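Local coordinates for protein adenylate kinase (Thermus thermophilus, PDB 3CM0) that probably catalyses the reversible transfer of the terminal phosphate of ATP to AMP, giving two ADP, and so helps to balance the adenine nucleotide pool of the cell, at residues Phe9-Pro13 / Leu144-Arg148; Leu24-Phe30 / Arg181-Ile186. The contacts are given in a common frame with arbitrary orientation. Residues are numbered along the deposited sequence.

Contact 1 (Phe9-Pro13 / Leu144-Arg148)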
loop_
_atom_site.group_PDB
_atom_site.type_symbol
_atom_site.label_atom_id
_atom_site.label_comp_id
_atom_site.label_asym_id
_atom_site.label_seq_id
_atom_site.Cartn_x
_atom_site.Cartn_y
_atom_site.Cartn_z
ATOM N N PHE A 9 4.088 1.496 -2.132
ATOM C CA PHE A 9 4.533 0.092 -1.933
ATOM C C PHE A 9 3.463 -0.910 -2.363
ATOM O O PHE A 9 2.309 -0.797 -1.951
ATOM C CB PHE A 9 4.828 -0.178 -0.433
ATOM C CG PHE A 9 6.138 0.345 0.032
ATOM C CD1 PHE A 9 7.230 -0.513 0.171
ATOM C CD2 PHE A 9 6.306 1.697 0.336
ATOM C CE1 PHE A 9 8.450 -0.025 0.624
ATOM C CE2 PHE A 9 7.522 2.184 0.784
ATOM C CZ PHE A 9 8.596 1.331 0.929
ATOM N N LEU A 10 3.859 -1.913 -3.164
ATOM C CA LEU A 10 2.970 -2.994 -3.602
ATOM C C LEU A 10 3.653 -4.353 -3.245
ATOM O O LEU A 10 4.879 -4.487 -3.255
ATOM C CB LEU A 10 2.739 -2.956 -5.116
ATOM C CG LEU A 10 2.109 -1.680 -5.715
ATOM C CD1 LEU A 10 2.060 -1.839 -7.220
ATOM C CD2 LEU A 10 0.705 -1.438 -5.141
ATOM N N GLY A 11 2.861 -5.338 -2.901
ATOM C CA GLY A 11 3.457 -6.631 -2.580
ATOM C C GLY A 11 2.408 -7.549 -2.019
ATOM O O GLY A 11 1.410 -7.091 -1.476
ATOM N N PRO A 12 2.594 -8.862 -2.157
ATOM C CA PRO A 12 1.636 -9.852 -1.645
ATOM C C PRO A 12 1.739 -10.022 -0.134
ATOM O O PRO A 12 2.709 -9.623 0.492
ATOM C CB PRO A 12 2.063 -11.141 -2.350
ATOM C CG PRO A 12 3.620 -10.968 -2.375
ATOM C CD PRO A 12 3.743 -9.510 -2.827
ATOM N N PRO A 13 0.716 -10.629 0.469
ATOM C CA PRO A 13 0.689 -10.884 1.902
ATOM C C PRO A 13 1.907 -11.771 2.138
ATOM O O PRO A 13 2.216 -12.644 1.302
ATOM C CB PRO A 13 -0.594 -11.678 2.083
ATOM C CG PRO A 13 -1.475 -11.157 1.021
ATOM C CD PRO A 13 -0.558 -10.986 -0.170
ATOM N N LEU A 144 -3.237 -15.805 -2.895
ATOM C CA LEU A 144 -2.099 -15.231 -3.615
ATOM C C LEU A 144 -2.424 -15.045 -5.092
ATOM O O LEU A 144 -1.953 -14.098 -5.730
ATOM C CB LEU A 144 -0.840 -16.114 -3.441
ATOM C CG LEU A 144 -0.258 -16.068 -2.023
ATOM C CD1 LEU A 144 0.863 -17.112 -1.898
ATOM C CD2 LEU A 144 0.271 -14.662 -1.712
ATOM N N GLU A 145 -3.240 -15.934 -5.649
ATOM C CA GLU A 145 -3.629 -15.831 -7.056
ATOM C C GLU A 145 -4.570 -14.648 -7.272
ATOM O O GLU A 145 -4.520 -13.960 -8.311
ATOM C CB GLU A 145 -4.301 -17.131 -7.508
ATOM C CG GLU A 145 -4.861 -17.084 -8.919
ATOM C CD GLU A 145 -3.808 -16.775 -9.977
ATOM O OE1 GLU A 145 -2.619 -17.099 -9.781
ATOM O OE2 GLU A 145 -4.180 -16.223 -11.026
ATOM N N VAL A 146 -5.431 -14.417 -6.290
ATOM C CA VAL A 146 -6.357 -13.292 -6.362
ATOM C C VAL A 146 -5.554 -11.992 -6.293
ATOM O O VAL A 146 -5.793 -11.039 -7.052
ATOM C CB VAL A 146 -7.372 -13.341 -5.203
ATOM C CG1 VAL A 146 -8.112 -12.015 -5.086
ATOM C CG2 VAL A 146 -8.363 -14.466 -5.446
ATOM N N TYR A 147 -4.609 -11.950 -5.365
ATOM C CA TYR A 147 -3.749 -10.785 -5.234
ATOM C C TYR A 147 -3.035 -10.533 -6.565
ATOM O O TYR A 147 -2.938 -9.386 -7.035
ATOM C CB TYR A 147 -2.703 -11.011 -4.133
ATOM C CG TYR A 147 -1.463 -10.147 -4.297
ATOM C CD1 TYR A 147 -1.438 -8.811 -3.868
ATOM C CD2 TYR A 147 -0.352 -10.638 -4.972
ATOM C CE1 TYR A 147 -0.323 -7.995 -4.126
ATOM C CE2 TYR A 147 0.757 -9.838 -5.236
ATOM C CZ TYR A 147 0.767 -8.521 -4.811
ATOM O OH TYR A 147 1.894 -7.754 -5.069
ATOM N N ARG A 148 -2.507 -11.589 -7.178
ATOM C CA ARG A 148 -1.826 -11.392 -8.449
ATOM C C ARG A 148 -2.769 -10.822 -9.503
ATOM O O ARG A 148 -2.398 -9.911 -10.260
ATOM C CB ARG A 148 -1.233 -12.703 -8.958
ATOM C CG ARG A 148 -0.386 -12.533 -10.220
ATOM C CD ARG A 148 0.028 -13.888 -10.808
ATOM N NE ARG A 148 -1.120 -14.607 -11.366
ATOM C CZ ARG A 148 -1.737 -14.295 -12.505
ATOM N NH1 ARG A 148 -1.329 -13.266 -13.235
ATOM N NH2 ARG A 148 -2.766 -15.022 -12.917
#

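Contact 2 (Leu24-Phe30 / Arg181-Ile186)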
loop_
_atom_site.group_PDB
_atom_site.type_symbol
_atom_site.label_atom_id
_atom_site.label_comp_id
_atom_site.label_asym_id
_atom_site.label_seq_id
_atom_site.Cartn_x
_atom_site.Cartn_y
_atom_site.Cartn_z
ATOM N N LEU A 24 10.873 2.821 6.275
ATOM C CA LEU A 24 11.355 3.899 5.422
ATOM C C LEU A 24 10.714 5.213 5.914
ATOM O O LEU A 24 11.352 6.285 5.882
ATOM C CB LEU A 24 10.920 3.649 3.964
ATOM C CG LEU A 24 11.444 4.671 2.951
ATOM C CD1 LEU A 24 12.943 4.594 2.870
ATOM C CD2 LEU A 24 10.790 4.389 1.560
ATOM N N ALA A 25 9.462 5.112 6.369
ATOM C CA ALA A 25 8.699 6.277 6.849
ATOM C C ALA A 25 9.384 6.887 8.049
ATOM O O ALA A 25 9.705 8.074 8.059
ATOM C CB ALA A 25 7.283 5.861 7.232
ATOM N N GLN A 26 9.599 6.049 9.054
ATOM C CA GLN A 26 10.240 6.465 10.302
ATOM C C GLN A 26 11.657 7.016 10.109
ATOM O O GLN A 26 12.032 8.017 10.731
ATOM C CB GLN A 26 10.257 5.287 11.279
ATOM C CG GLN A 26 8.861 4.828 11.719
ATOM C CD GLN A 26 8.892 3.654 12.692
ATOM O OE1 GLN A 26 9.579 3.699 13.711
ATOM N NE2 GLN A 26 8.138 2.606 12.386
ATOM N N GLU A 27 12.450 6.383 9.253
ATOM C CA GLU A 27 13.808 6.834 9.034
ATOM C C GLU A 27 14.000 8.069 8.184
ATOM O O GLU A 27 14.861 8.885 8.482
ATOM C CB GLU A 27 14.663 5.706 8.455
ATOM C CG GLU A 27 14.780 4.530 9.393
ATOM C CD GLU A 27 15.865 3.545 8.975
ATOM O OE1 GLU A 27 16.518 3.765 7.934
ATOM O OE2 GLU A 27 16.055 2.552 9.701
ATOM N N LEU A 28 13.205 8.243 7.136
ATOM C CA LEU A 28 13.426 9.409 6.289
ATOM C C LEU A 28 12.420 10.560 6.403
ATOM O O LEU A 28 12.525 11.552 5.665
ATOM C CB LEU A 28 13.542 8.971 4.822
ATOM C CG LEU A 28 14.679 7.999 4.512
ATOM C CD1 LEU A 28 14.792 7.879 3.015
ATOM C CD2 LEU A 28 16.003 8.483 5.090
ATOM N N GLY A 29 11.470 10.425 7.306
ATOM C CA GLY A 29 10.488 11.473 7.519
ATOM C C GLY A 29 9.322 11.511 6.542
ATOM O O GLY A 29 8.853 12.586 6.179
ATOM N N PHE A 30 8.874 10.345 6.081
ATOM C CA PHE A 30 7.717 10.300 5.175
ATOM C C PHE A 30 6.506 10.032 6.049
ATOM O O PHE A 30 6.601 9.285 7.028
ATOM C CB PHE A 30 7.810 9.125 4.169
ATOM C CG PHE A 30 8.763 9.346 3.041
ATOM C CD1 PHE A 30 8.284 9.637 1.756
ATOM C CD2 PHE A 30 10.141 9.276 3.240
ATOM C CE1 PHE A 30 9.155 9.844 0.686
ATOM C CE2 PHE A 30 11.034 9.484 2.179
ATOM C CZ PHE A 30 10.537 9.774 0.891
ATOM N N ARG A 181 16.045 1.115 -0.559
ATOM C CA ARG A 181 16.678 2.434 -0.600
ATOM C C ARG A 181 17.504 2.596 -1.880
ATOM O O ARG A 181 17.454 3.640 -2.546
ATOM C CB ARG A 181 17.549 2.650 0.665
ATOM C CG ARG A 181 16.699 2.737 1.924
ATOM C CD ARG A 181 17.476 3.318 3.086
ATOM N NE ARG A 181 17.998 4.643 2.769
ATOM C CZ ARG A 181 18.510 5.466 3.673
ATOM N NH1 ARG A 181 18.557 5.099 4.947
ATOM N NH2 ARG A 181 18.980 6.643 3.298
ATOM N N ALA A 182 18.258 1.559 -2.252
ATOM C CA ALA A 182 19.042 1.633 -3.475
ATOM C C ALA A 182 18.151 1.802 -4.700
ATOM O O ALA A 182 18.449 2.607 -5.589
ATOM C CB ALA A 182 19.882 0.407 -3.642
ATOM N N ALA A 183 17.060 1.041 -4.748
ATOM C CA ALA A 183 16.129 1.136 -5.874
ATOM C C ALA A 183 15.559 2.560 -6.008
ATOM O O ALA A 183 15.367 3.079 -7.123
ATOM C CB ALA A 183 14.980 0.151 -5.669
ATOM N N LEU A 184 15.204 3.152 -4.872
ATOM C CA LEU A 184 14.649 4.513 -4.832
ATOM C C LEU A 184 15.713 5.611 -4.972
ATOM O O LEU A 184 15.441 6.707 -5.465
ATOM C CB LEU A 184 13.895 4.711 -3.519
ATOM C CG LEU A 184 12.659 3.808 -3.449
ATOM C CD1 LEU A 184 12.054 3.841 -2.047
ATOM C CD2 LEU A 184 11.624 4.261 -4.537
ATOM N N GLY A 185 16.932 5.310 -4.551
ATOM C CA GLY A 185 18.003 6.293 -4.629
ATOM C C GLY A 185 17.967 7.268 -3.460
ATOM O O GLY A 185 18.484 8.376 -3.570
ATOM N N ILE A 186 17.356 6.873 -2.342
ATOM C CA ILE A 186 17.280 7.744 -1.166
ATOM C C ILE A 186 17.821 7.071 0.089
ATOM O O ILE A 186 18.079 5.853 0.035
ATOM C CB ILE A 186 15.830 8.179 -0.869
ATOM C CG1 ILE A 186 14.981 6.939 -0.552
ATOM C CG2 ILE A 186 15.287 8.998 -2.045
ATOM C CD1 ILE A 186 13.527 7.228 -0.268
ATOM O OXT ILE A 186 17.960 7.765 1.123
#

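Contact 1 (Phe9-Pro13 / Leu144-Arg148)
The chain leaving strand 4-10, a central strand of the parallel sheet, runs into the P-loop of the P-loop NTPase fold, and here the start of that loop rests on helix 137-160. Tyr-147 loses more surface than any other residue of the contact, 81 Å², followed by Pro-12 with 40 Å² and Leu-144 with 37 Å². The backbones come closest at Pro-12 and Tyr-147, whose CA atoms are 6.5 Å apart, and the tyrosine points its CA-CB bond toward the loop. Its flat ring offers Pro-12 a broad face and is long enough to reach Gly-11. Proline suits this place because it has no amide hydrogen that would need a partner and offers a compact, rigid set of methylenes to an aromatic ring. Pro-12 CB lies over one face of the Tyr-147 ring, 3.7 Å from the centroid and 24° off the ring normal, a CH-pi contact. Pro-12 CB also meets Leu-144 CD2 at 4.0 Å. The apolar, branched end of Leu-144 fills the space beside both prolines, with Leu-144 CD2 also 4.1 Å from Pro-13 CD; Glu-116 and Val-120 of helix 116-130 touch the same leucine. No hydrogen bond joins the two segments, so shape and apolar packing hold them together. Arg-148 and Glu-145 form their own salt bridge, Arg-148 NH2 to Glu-145 OE2 at 2.6 Å, away from the loop. Tyr-147 OH comes to 3.1 Å from Gly-11 C. Tyr-147 OH is also 3.2 Å from Pro-12 N, mere proximity, since that nitrogen has no hydrogen to give.

Contact 2 (Leu24-Phe30 / Arg181-Ile186)
The two backbones stay well apart, Leu-24 CA to Arg-181 CA at 8.2 Å and Leu-28 CA to Ile-186 CA at 8.6 Å, a spacing bridged by side chains with no hydrogen bond across. Both helices end at a glycine of positive phi, Gly-29 and Gly-185, where a CB would jam against the preceding carbonyl oxygen. The second end is a Schellman motif, with Ile-186 N bonded to Arg-181 O at 3.2 Å and a weak bond from Gly-185 N to Ala-182 O at 3.3 Å. Ile-186 thus turns toward the other helix, its slender CD1 inserting among Leu-28 CD1 (3.6 Å), Leu-24 CD1 (4.1 Å) and Phe-30 CZ (4.1 Å). Arg-181 borders this apolar patch: Arg-181 NH2 bridges to the terminal carboxylate, Ile-186 OXT, at 2.7 Å, and Leu-28 CD2 lies over its guanidinium. Glu-27 OE1 makes a long salt bridge to Arg-181 NH1, 3.9 Å, but its stronger partner is Tyr-177. Such packing of the first and last helices against one side of a parallel sheet belongs to the alpha/beta CORE of adenylate kinases.

How the contacts relate
Contact 1 and contact 2 share the first beta-alpha unit of the P-loop fold: strand 4-10 supplies one segment and helix 17-28, which follows the P-loop, supplies the other. Their centres lie 22 Å apart, yet they meet where Phe-9 CZ packs on Leu-24 CD2 at 3.8 Å, linking the strand's end to the helix. Contact 1 is the one near the nucleotides: the side chain of Pro-12 is about 4 Å from that of Ala-15, in the predicted ATP site, and that of Leu-10 about 5 Å from that of Pro-86, in the predicted AMP site. Contact 2 is more remote: the side chain of Leu-24 lies about 10 Å from Gly-18 of the predicted ATP site.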